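Local coordinates for protein peroxiredoxin (Clostridioides difficile, PDB 6TSB) that acts as a bifunctional peroxiredoxin-chitinase of the spore coat, of which this chain is the glycosyl hydrolase family 18 domain that cleaves chitin, at residues A56-F61 / I94-G99; G101-S106 / G147-P152; K173-A178 / P197-F202; D208-E213 / L230-Y235. One frame throughout, in Å; residues are numbered along the deposited sequence.

Contact 1 of 4, residues A56-F61 / I94-G99; sequences AVIFAF and IVAIGG
In Phe-61 chi1 (-64°) sets CG beside its own backbone N and anti to the carbonyl carbon, chi2 (-79°) turns the ring, and the ring lies over Gly-98 and Gly-99. The carbonyl O of Gly-98 comes up under one face, nearer the rim than the centre, with Gly-98 O 3.2 Å from Phe-61 CG. Further along the same face, Gly-99 CA makes a CH-pi contact 4.1 Å from the Phe-61 ring centroid. Ala-96 O meets the ring at its edge, and CB of Ala-60, which a cis peptide bond joins to Phe-61, lies over the centre of the opposite face. A non-proline cis peptide in the second barrel strand recurs in family 18 chitinases.

Behind the ring the two strands run parallel. Ile-94 N donates to Val-57 O (2.9 Å), Phe-59 N to Ile-94 O (2.7 Å), and Ala-96 N almost straight to Phe-59 O (2.9 Å, 172° at the hydrogen). On one face of the sheet Ile-58 CG2 reaches Ala-96 CB at 3.7 Å, while Ile-58 CG1 lies against Ile-94 CB. On the other, Phe-59 CB rests on Val-95 CG2.

That second face is covered by helix 75-83, where Leu-78 and Leu-81 pack on Phe-59. The Ile-58 and Ala-96 face meets Tyr-41 of strand 37-43, and Asp-135 and Asp-137 of strand 133-137 touch Ala-96 and Phe-61. Strands 37-43 and 133-137 flank the pair in the sheet, and Trp-332 of the second subunit packs on Ala-60.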
# COMPACT_ATOMS: atom_id res chain seq x y z
N ALA A 56 -11.40 -10.89 -26.79
CA ALA A 56 -12.59 -10.27 -27.38
C ALA A 56 -12.74 -8.82 -26.95
O ALA A 56 -12.35 -8.44 -25.82
CB ALA A 56 -13.81 -11.06 -27.00
N VAL A 57 -13.25 -8.03 -27.88
CA VAL A 57 -13.60 -6.59 -27.72
C VAL A 57 -15.10 -6.47 -28.00
O VAL A 57 -15.62 -7.13 -28.97
CB VAL A 57 -12.77 -5.70 -28.66
CG1 VAL A 57 -11.32 -5.66 -28.23
CG2 VAL A 57 -12.85 -6.13 -30.12
N ILE A 58 -15.76 -5.66 -27.18
CA ILE A 58 -17.22 -5.44 -27.28
C ILE A 58 -17.39 -3.97 -27.59
O ILE A 58 -17.20 -3.17 -26.68
CB ILE A 58 -17.98 -5.88 -26.01
CG1 ILE A 58 -17.72 -7.33 -25.62
CG2 ILE A 58 -19.46 -5.63 -26.20
CD1 ILE A 58 -18.51 -7.81 -24.40
N PHE A 59 -17.70 -3.64 -28.85
CA PHE A 59 -18.01 -2.26 -29.28
C PHE A 59 -19.28 -1.78 -28.58
O PHE A 59 -20.33 -2.44 -28.71
CB PHE A 59 -18.19 -2.17 -30.80
CG PHE A 59 -18.59 -0.79 -31.24
CD1 PHE A 59 -17.65 0.24 -31.27
CD2 PHE A 59 -19.89 -0.49 -31.60
CE1 PHE A 59 -18.00 1.52 -31.65
CE2 PHE A 59 -20.24 0.80 -31.98
CZ PHE A 59 -19.30 1.80 -32.00
N ALA A 60 -19.23 -0.63 -27.93
CA ALA A 60 -20.40 0.02 -27.33
C ALA A 60 -20.63 1.42 -27.94
O ALA A 60 -19.72 2.25 -27.92
CB ALA A 60 -20.17 0.07 -25.85
N PHE A 61 -21.83 1.71 -28.46
CA PHE A 61 -22.96 0.79 -28.58
C PHE A 61 -23.65 0.93 -29.95
O PHE A 61 -23.46 1.92 -30.60
CB PHE A 61 -24.06 1.14 -27.57
CG PHE A 61 -23.71 1.00 -26.12
CD1 PHE A 61 -23.70 -0.25 -25.52
CD2 PHE A 61 -23.44 2.11 -25.34
CE1 PHE A 61 -23.40 -0.38 -24.17
CE2 PHE A 61 -23.15 1.98 -23.99
CZ PHE A 61 -23.13 0.73 -23.41
N ILE A 94 -17.42 -7.92 -31.09
CA ILE A 94 -18.83 -8.02 -30.67
C ILE A 94 -19.36 -6.60 -30.67
O ILE A 94 -18.58 -5.71 -30.30
CB ILE A 94 -18.93 -8.65 -29.27
CG1 ILE A 94 -18.12 -9.94 -29.15
CG2 ILE A 94 -20.38 -8.86 -28.84
CD1 ILE A 94 -18.48 -10.97 -30.17
N VAL A 95 -20.64 -6.44 -31.02
CA VAL A 95 -21.38 -5.17 -30.80
C VAL A 95 -22.40 -5.38 -29.69
O VAL A 95 -23.21 -6.34 -29.72
CB VAL A 95 -22.04 -4.65 -32.09
CG1 VAL A 95 -22.96 -3.47 -31.82
CG2 VAL A 95 -20.99 -4.26 -33.13
N ALA A 96 -22.36 -4.45 -28.76
CA ALA A 96 -23.33 -4.30 -27.68
C ALA A 96 -24.41 -3.34 -28.15
O ALA A 96 -24.07 -2.24 -28.67
CB ALA A 96 -22.64 -3.80 -26.44
N ILE A 97 -25.66 -3.76 -27.98
CA ILE A 97 -26.86 -2.96 -28.29
C ILE A 97 -27.41 -2.52 -26.95
O ILE A 97 -27.71 -3.41 -26.14
CB ILE A 97 -27.86 -3.80 -29.08
CG1 ILE A 97 -27.28 -4.34 -30.39
CG2 ILE A 97 -29.14 -3.02 -29.31
CD1 ILE A 97 -28.17 -5.38 -31.05
N GLY A 98 -27.49 -1.23 -26.69
CA GLY A 98 -28.26 -0.71 -25.56
C GLY A 98 -27.40 0.11 -24.62
O GLY A 98 -26.76 1.06 -25.11
N GLY A 99 -27.43 -0.22 -23.33
CA GLY A 99 -26.73 0.53 -22.28
C GLY A 99 -27.68 1.34 -21.44
O GLY A 99 -28.88 1.42 -21.76

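Contact 2 of 4, residues G101-S106 / G147-P152; sequences GAEGFS and GITSRP
Hydrogen bonds to the carboxylate of Glu-103 dominate the contact with Thr-149. Thr-149 N donates to the syn lone pair of Glu-103 OE1 at 2.8 Å, and only weakly to OE2. CG of Glu-103 is anti to the backbone N (chi1 -178°) and the chain then bends at chi2 (64°), folding the acid back far enough for Gly-104 N to reach Glu-103 OE2 on its anti side at 3.0 Å. One water links both segments: it donates to Glu-103 OE2 and to Thr-149 O (2.6 Å), and accepts from Ser-106 N. At the other end Arg-151 NH1 gives a weak bond to Ser-106 OG (3.1 Å); each has a stronger partner nearby, Asp-107 for the guanidinium in a salt bridge and Asp-154 for the hydroxyl.

Van der Waals packing adds to this. Ile-148 CG2 rests against the carbonyl O of Gly-101 at 3.3 Å, and Thr-149 CG2 lies 4.0 Å from Ser-106 CB while also resting on one face of the Arg-151 guanidinium.

Gly-104 is the N-cap of helix 105-109. The carboxylate takes Gly-104 N directly and Ser-106 N through the water, and these donors, together with Thr-149 N, would be expected to stabilise the ionised acid. The loop between strand 133-137 and helix 154-169 is thus tied to the loop after strand 92-98 largely through the Glu-103 carboxylate and the bridging water.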
# COMPACT_ATOMS: atom_id res chain seq x y z
N GLY A 101 -30.17 3.71 -19.93
CA GLY A 101 -31.09 4.71 -20.52
C GLY A 101 -31.48 4.41 -21.97
O GLY A 101 -32.34 5.10 -22.46
N ALA A 102 -30.90 3.38 -22.62
CA ALA A 102 -31.17 3.01 -24.03
C ALA A 102 -32.55 2.37 -24.19
O ALA A 102 -32.72 1.16 -23.84
CB ALA A 102 -30.10 2.09 -24.55
N GLU A 103 -33.46 3.13 -24.79
CA GLU A 103 -34.90 2.81 -24.99
C GLU A 103 -35.05 1.87 -26.19
O GLU A 103 -34.11 1.81 -27.00
CB GLU A 103 -35.73 4.09 -25.20
CG GLU A 103 -37.23 3.83 -25.35
CD GLU A 103 -37.90 3.25 -24.12
OE1 GLU A 103 -38.16 4.04 -23.19
OE2 GLU A 103 -38.13 2.02 -24.08
N GLY A 104 -36.14 1.11 -26.20
CA GLY A 104 -36.60 0.34 -27.35
C GLY A 104 -36.80 -1.13 -27.06
O GLY A 104 -37.44 -1.82 -27.90
N PHE A 105 -36.23 -1.69 -26.00
CA PHE A 105 -36.16 -3.18 -25.90
C PHE A 105 -37.53 -3.78 -25.55
O PHE A 105 -37.84 -4.92 -26.04
CB PHE A 105 -35.14 -3.65 -24.88
CG PHE A 105 -33.72 -3.75 -25.39
CD1 PHE A 105 -33.36 -4.75 -26.26
CD2 PHE A 105 -32.75 -2.87 -24.95
CE1 PHE A 105 -32.06 -4.85 -26.71
CE2 PHE A 105 -31.44 -2.98 -25.40
CZ PHE A 105 -31.10 -3.98 -26.27
N SER A 106 -38.27 -3.12 -24.64
CA SER A 106 -39.60 -3.60 -24.14
C SER A 106 -40.56 -3.71 -25.34
O SER A 106 -41.25 -4.75 -25.45
CB SER A 106 -40.15 -2.69 -23.05
OG SER A 106 -41.34 -3.24 -22.52
N GLY A 147 -35.22 5.31 -16.84
CA GLY A 147 -36.18 6.20 -17.53
C GLY A 147 -36.82 5.57 -18.77
O GLY A 147 -37.64 6.24 -19.41
N ILE A 148 -36.46 4.33 -19.11
CA ILE A 148 -37.01 3.59 -20.29
C ILE A 148 -38.36 2.97 -19.94
O ILE A 148 -38.69 2.81 -18.75
CB ILE A 148 -36.02 2.52 -20.78
CG1 ILE A 148 -35.82 1.40 -19.76
CG2 ILE A 148 -34.70 3.16 -21.19
CD1 ILE A 148 -34.91 0.28 -20.22
N THR A 149 -39.10 2.58 -20.98
CA THR A 149 -40.33 1.77 -20.92
C THR A 149 -40.03 0.40 -20.30
O THR A 149 -39.02 -0.25 -20.69
CB THR A 149 -40.90 1.64 -22.34
OG1 THR A 149 -41.26 2.95 -22.77
CG2 THR A 149 -42.10 0.72 -22.42
N SER A 150 -40.91 -0.05 -19.40
CA SER A 150 -40.95 -1.45 -18.90
C SER A 150 -42.38 -1.93 -18.88
O SER A 150 -43.27 -1.08 -18.78
CB SER A 150 -40.33 -1.59 -17.53
OG SER A 150 -40.91 -0.68 -16.61
N ARG A 151 -42.54 -3.25 -18.89
CA ARG A 151 -43.81 -4.00 -18.77
C ARG A 151 -43.55 -5.26 -17.96
O ARG A 151 -42.52 -5.90 -18.12
CB ARG A 151 -44.35 -4.40 -20.16
CG ARG A 151 -44.46 -3.25 -21.16
CD ARG A 151 -45.06 -3.67 -22.50
NE ARG A 151 -45.50 -2.51 -23.28
CZ ARG A 151 -44.76 -1.86 -24.18
NH1 ARG A 151 -43.52 -2.25 -24.43
NH2 ARG A 151 -45.25 -0.81 -24.80
N PRO A 152 -44.53 -5.69 -17.13
CA PRO A 152 -44.44 -6.96 -16.39
C PRO A 152 -43.95 -8.17 -17.21
O PRO A 152 -43.17 -8.95 -16.71
CB PRO A 152 -45.91 -7.20 -15.98
CG PRO A 152 -46.50 -5.81 -15.84
CD PRO A 152 -45.77 -4.95 -16.85
O HOH W 1 -37.68 -0.64 -22.94

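Contact 3 of 4, residues K173-A178 / P197-F202; sequences KWLSVA and PIIDYF
Asp-200 grips Leu-175 twice. With CG beside its backbone N (chi1 -67°), on the side of Leu-175, OD2 accepts from Leu-175 N through the anti lone pair at 2.9 Å, and the amide, Asp-200 N, donates to Leu-175 O at 2.8 Å. The carboxylate supplies an acceptor where the 197-202 backbone has not yet become a strand. One step on, Val-177 N to Tyr-201 O is a weak bond of 3.3 Å, and the Ser-176 with Tyr-201 and Val-177 with Phe-202 bridges are parallel.

Two aromatic side chains meet on the Ser-176 side. CD2 and CE2 of Tyr-201 lie over one face of the Trp-174 indole toward its rim, CE2 3.6 Å from Trp-174 CZ3, with the ring planes inclined at 47°. On the other side Val-177 CG2 packs on Ile-199 CG2 at 3.9 Å, and Leu-175 CD2 lies beside Ile-198 CG2.

These are neighbouring parallel strands of the family 18 TIM barrel, Trp-174 and Tyr-201 pointing to its interior, where both touch Ile-37, and Val-177 outward to Phe-158 and Leu-162 of helix 154-169.

A second shell fixes the polar groups. Trp-174 NE1 donates to Ser-176 OG (2.8 Å), which is also bonded to Asp-135, part of the family's DxxDxDxE signature. Arg-166 of helix 154-169 forms a salt bridge with Asp-200 OD2 and bonds to the carbonyls of Lys-173 and Ile-198.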
# COMPACT_ATOMS: atom_id res chain seq x y z
N LYS A 173 -22.13 -18.04 -33.67
CA LYS A 173 -21.91 -16.61 -33.35
C LYS A 173 -22.11 -16.40 -31.86
O LYS A 173 -22.94 -17.08 -31.20
CB LYS A 173 -22.87 -15.69 -34.11
CG LYS A 173 -22.78 -15.70 -35.63
CD LYS A 173 -21.54 -15.01 -36.14
CE LYS A 173 -21.32 -15.20 -37.63
NZ LYS A 173 -19.99 -14.69 -37.99
N TRP A 174 -21.36 -15.46 -31.33
CA TRP A 174 -21.40 -15.08 -29.91
C TRP A 174 -22.71 -14.34 -29.66
O TRP A 174 -23.05 -13.41 -30.41
CB TRP A 174 -20.17 -14.25 -29.59
CG TRP A 174 -20.20 -13.42 -28.36
CD1 TRP A 174 -21.14 -12.52 -27.94
CD2 TRP A 174 -19.10 -13.31 -27.46
NE1 TRP A 174 -20.71 -11.89 -26.80
CE2 TRP A 174 -19.45 -12.34 -26.50
CE3 TRP A 174 -17.85 -13.93 -27.38
CZ2 TRP A 174 -18.59 -12.00 -25.45
CZ3 TRP A 174 -17.00 -13.58 -26.37
CH2 TRP A 174 -17.36 -12.62 -25.42
N LEU A 175 -23.41 -14.78 -28.64
CA LEU A 175 -24.54 -14.01 -28.10
C LEU A 175 -24.29 -13.90 -26.61
O LEU A 175 -23.97 -14.92 -26.02
CB LEU A 175 -25.84 -14.77 -28.42
CG LEU A 175 -27.09 -14.23 -27.73
CD1 LEU A 175 -27.29 -12.76 -28.05
CD2 LEU A 175 -28.31 -15.03 -28.13
N SER A 176 -24.43 -12.71 -26.04
CA SER A 176 -24.19 -12.45 -24.62
C SER A 176 -25.21 -11.42 -24.15
O SER A 176 -25.80 -10.74 -24.97
CB SER A 176 -22.76 -12.02 -24.36
OG SER A 176 -22.47 -10.75 -24.97
N VAL A 177 -25.38 -11.35 -22.85
CA VAL A 177 -26.38 -10.48 -22.19
C VAL A 177 -25.60 -9.84 -21.06
O VAL A 177 -24.86 -10.56 -20.40
CB VAL A 177 -27.55 -11.34 -21.69
CG1 VAL A 177 -28.42 -10.61 -20.68
CG2 VAL A 177 -28.36 -11.85 -22.87
N ALA A 178 -25.72 -8.53 -20.93
CA ALA A 178 -25.18 -7.76 -19.81
C ALA A 178 -26.27 -7.68 -18.76
O ALA A 178 -27.37 -7.22 -19.14
CB ALA A 178 -24.77 -6.37 -20.26
N PRO A 197 -29.06 -21.66 -21.58
CA PRO A 197 -28.68 -22.48 -22.73
C PRO A 197 -28.72 -21.77 -24.09
O PRO A 197 -28.16 -22.32 -25.05
CB PRO A 197 -29.69 -23.65 -22.73
CG PRO A 197 -30.91 -23.09 -22.02
CD PRO A 197 -30.36 -22.08 -21.02
N ILE A 198 -29.32 -20.57 -24.15
CA ILE A 198 -29.42 -19.78 -25.41
C ILE A 198 -28.12 -19.01 -25.64
O ILE A 198 -27.62 -19.02 -26.78
CB ILE A 198 -30.63 -18.83 -25.40
CG1 ILE A 198 -31.96 -19.57 -25.25
CG2 ILE A 198 -30.64 -17.99 -26.66
CD1 ILE A 198 -33.08 -18.70 -24.69
N ILE A 199 -27.64 -18.33 -24.61
CA ILE A 199 -26.48 -17.39 -24.69
C ILE A 199 -25.16 -18.13 -24.52
O ILE A 199 -25.14 -19.25 -24.02
CB ILE A 199 -26.64 -16.28 -23.64
CG1 ILE A 199 -26.35 -16.75 -22.22
CG2 ILE A 199 -28.02 -15.66 -23.75
CD1 ILE A 199 -26.63 -15.68 -21.18
N ASP A 200 -24.07 -17.48 -24.91
CA ASP A 200 -22.69 -17.99 -24.76
C ASP A 200 -22.12 -17.47 -23.44
O ASP A 200 -21.40 -18.22 -22.77
CB ASP A 200 -21.81 -17.57 -25.93
CG ASP A 200 -22.24 -18.22 -27.23
OD1 ASP A 200 -21.97 -19.39 -27.39
OD2 ASP A 200 -22.87 -17.55 -28.05
N TYR A 201 -22.47 -16.26 -23.06
CA TYR A 201 -21.94 -15.63 -21.83
C TYR A 201 -22.99 -14.73 -21.21
O TYR A 201 -23.80 -14.14 -21.95
CB TYR A 201 -20.68 -14.81 -22.15
CG TYR A 201 -19.50 -15.63 -22.61
CD1 TYR A 201 -18.78 -16.39 -21.70
CD2 TYR A 201 -19.08 -15.63 -23.92
CE1 TYR A 201 -17.71 -17.18 -22.10
CE2 TYR A 201 -17.98 -16.37 -24.34
CZ TYR A 201 -17.31 -17.16 -23.42
OH TYR A 201 -16.22 -17.88 -23.79
N PHE A 202 -22.96 -14.62 -19.89
CA PHE A 202 -23.69 -13.60 -19.11
C PHE A 202 -22.61 -12.69 -18.57
O PHE A 202 -21.69 -13.22 -17.89
CB PHE A 202 -24.51 -14.25 -17.99
CG PHE A 202 -25.34 -13.26 -17.22
CD1 PHE A 202 -24.78 -12.49 -16.21
CD2 PHE A 202 -26.66 -13.06 -17.54
CE1 PHE A 202 -25.54 -11.56 -15.51
CE2 PHE A 202 -27.42 -12.13 -16.83
CZ PHE A 202 -26.87 -11.39 -15.82

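Contact 4 of 4, residues D208-E213 / L230-Y235; sequences DFTAGE and LSLPGY
Phe-209 and Tyr-235 bring two irregular segments together, their CA atoms 6.4 Å apart. Residues 208-213 form two overlapping type I turns, closed by Ala-211 N to Asp-208 O (2.9 Å) and Glu-213 N to Thr-210 O. In 230-235 the chain reverses at Pro-233 and Gly-234, with Tyr-235 N bonded to Leu-232 O (3.2 Å). No hydrogen bond spans the segments, so side-chain packing carries the contact.

CB of Tyr-235 sits over one face of the Phe-209 ring as a CH-pi contact, 4.3 Å from the Phe-209 centroid. The two rings themselves are oblique, at 45°, with Tyr-235 CD2 near Phe-209 CD1.

Both segments belong to the long excursion between strand 201-204 and helix 237-246 of the TIM barrel. It starts with the sequence Met-Ser-Tyr-Asp ending at Asp-208, which matches the M-x-Y-D pattern of family 18 chitinases; Asp-208 forms a salt bridge with Arg-263 and bonds to Tyr-261.

Leu-232 points into the 208-213 turns. Its CG stands beside the backbone N (chi1 -71°), and an extended chi2 (179°) carries CD1 to the turns, where it meets the carbonyl of Phe-209, with Glu-213 CG at 4.0 Å and Thr-210 CG2 at 4.2 Å from Leu-232 CD1. Met-240 of helix 237-246 packs on both Phe-209 and Tyr-235, and Asn-224 bonds to Tyr-235 O.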
# COMPACT_ATOMS: atom_id res chain seq x y z
N ASP A 208 -20.85 -0.45 -9.92
CA ASP A 208 -21.89 0.60 -9.74
C ASP A 208 -22.82 0.28 -8.56
O ASP A 208 -23.91 0.87 -8.53
CB ASP A 208 -22.71 0.78 -11.02
CG ASP A 208 -22.02 1.65 -12.06
OD1 ASP A 208 -21.21 2.51 -11.66
OD2 ASP A 208 -22.32 1.47 -13.26
N PHE A 209 -22.41 -0.53 -7.59
CA PHE A 209 -23.26 -0.84 -6.40
C PHE A 209 -23.80 0.46 -5.79
O PHE A 209 -24.96 0.42 -5.30
CB PHE A 209 -22.51 -1.73 -5.39
CG PHE A 209 -22.04 -3.08 -5.90
CD1 PHE A 209 -22.54 -3.63 -7.08
CD2 PHE A 209 -21.08 -3.80 -5.22
CE1 PHE A 209 -22.10 -4.86 -7.53
CE2 PHE A 209 -20.62 -5.03 -5.68
CZ PHE A 209 -21.14 -5.56 -6.83
N THR A 210 -23.07 1.59 -5.85
CA THR A 210 -23.45 2.87 -5.19
C THR A 210 -24.02 3.92 -6.16
O THR A 210 -24.26 5.05 -5.70
CB THR A 210 -22.27 3.51 -4.45
OG1 THR A 210 -21.19 3.60 -5.38
CG2 THR A 210 -21.88 2.73 -3.22
N ALA A 211 -24.25 3.57 -7.42
CA ALA A 211 -24.78 4.45 -8.49
C ALA A 211 -26.16 5.05 -8.14
O ALA A 211 -26.50 6.10 -8.72
CB ALA A 211 -24.85 3.68 -9.79
N GLY A 212 -26.94 4.45 -7.24
CA GLY A 212 -28.26 4.97 -6.84
C GLY A 212 -28.30 5.62 -5.46
O GLY A 212 -29.41 5.99 -5.04
N GLU A 213 -27.16 5.78 -4.77
CA GLU A 213 -27.08 6.26 -3.36
C GLU A 213 -26.40 7.64 -3.28
O GLU A 213 -25.43 7.86 -4.04
CB GLU A 213 -26.28 5.26 -2.51
CG GLU A 213 -26.81 3.83 -2.58
CD GLU A 213 -28.27 3.68 -2.20
OE1 GLU A 213 -28.70 4.33 -1.23
OE2 GLU A 213 -28.98 2.94 -2.90
N LEU A 230 -17.96 -1.31 4.81
CA LEU A 230 -17.92 -0.19 3.83
C LEU A 230 -18.64 -0.57 2.53
O LEU A 230 -18.47 0.16 1.55
CB LEU A 230 -16.44 0.15 3.60
CG LEU A 230 -15.71 0.64 4.85
CD1 LEU A 230 -14.20 0.72 4.59
CD2 LEU A 230 -16.28 1.98 5.31
N SER A 231 -19.41 -1.65 2.51
CA SER A 231 -20.26 -2.03 1.35
C SER A 231 -21.73 -1.91 1.73
O SER A 231 -22.05 -1.94 2.94
CB SER A 231 -19.95 -3.42 0.88
OG SER A 231 -19.80 -4.28 1.97
N LEU A 232 -22.59 -1.75 0.72
CA LEU A 232 -24.07 -1.76 0.86
C LEU A 232 -24.51 -3.12 1.38
O LEU A 232 -24.07 -4.14 0.86
CB LEU A 232 -24.69 -1.45 -0.50
CG LEU A 232 -24.53 -0.01 -0.97
CD1 LEU A 232 -25.15 0.18 -2.34
CD2 LEU A 232 -25.13 0.95 0.05
N PRO A 233 -25.38 -3.20 2.43
CA PRO A 233 -25.94 -4.49 2.84
C PRO A 233 -26.62 -5.14 1.62
O PRO A 233 -27.45 -4.47 0.97
CB PRO A 233 -26.89 -4.17 4.01
CG PRO A 233 -27.03 -2.65 4.03
CD PRO A 233 -25.86 -2.08 3.25
N GLY A 234 -26.20 -6.37 1.29
CA GLY A 234 -26.70 -7.16 0.14
C GLY A 234 -25.71 -7.24 -1.02
O GLY A 234 -25.45 -8.36 -1.52
N TYR A 235 -25.17 -6.09 -1.45
CA TYR A 235 -24.39 -5.94 -2.71
C TYR A 235 -22.94 -6.36 -2.50
O TYR A 235 -22.20 -5.75 -1.71
CB TYR A 235 -24.49 -4.51 -3.25
CG TYR A 235 -25.86 -4.17 -3.79
CD1 TYR A 235 -26.88 -3.75 -2.95
CD2 TYR A 235 -26.13 -4.29 -5.14
CE1 TYR A 235 -28.13 -3.45 -3.44
CE2 TYR A 235 -27.38 -3.99 -5.65
CZ TYR A 235 -28.39 -3.57 -4.79
OH TYR A 235 -29.62 -3.28 -5.29

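The four contacts follow one another along the chain, all within the family 18 domain. Contacts 1 and 3 belong to the same curled sheet, their centres about 13 Å apart, and meet where Ile-94 CD1 packs 3.5 Å from Trp-174 CG. Contact 2 follows strand 92-98 directly: Phe-105 CZ lies 3.4 Å from Ile-97 O, tying the loops to contact 1, about 18 Å away between centres. Contact 4 stands apart, about 23 to 27 Å from the others between centres and touching none. Together they span barrel strands and the loops that follow them; Trp-332 of the second subunit, at the end of strand 328-332, packs on Ala-60, consistent with the partner contributing to the barrel.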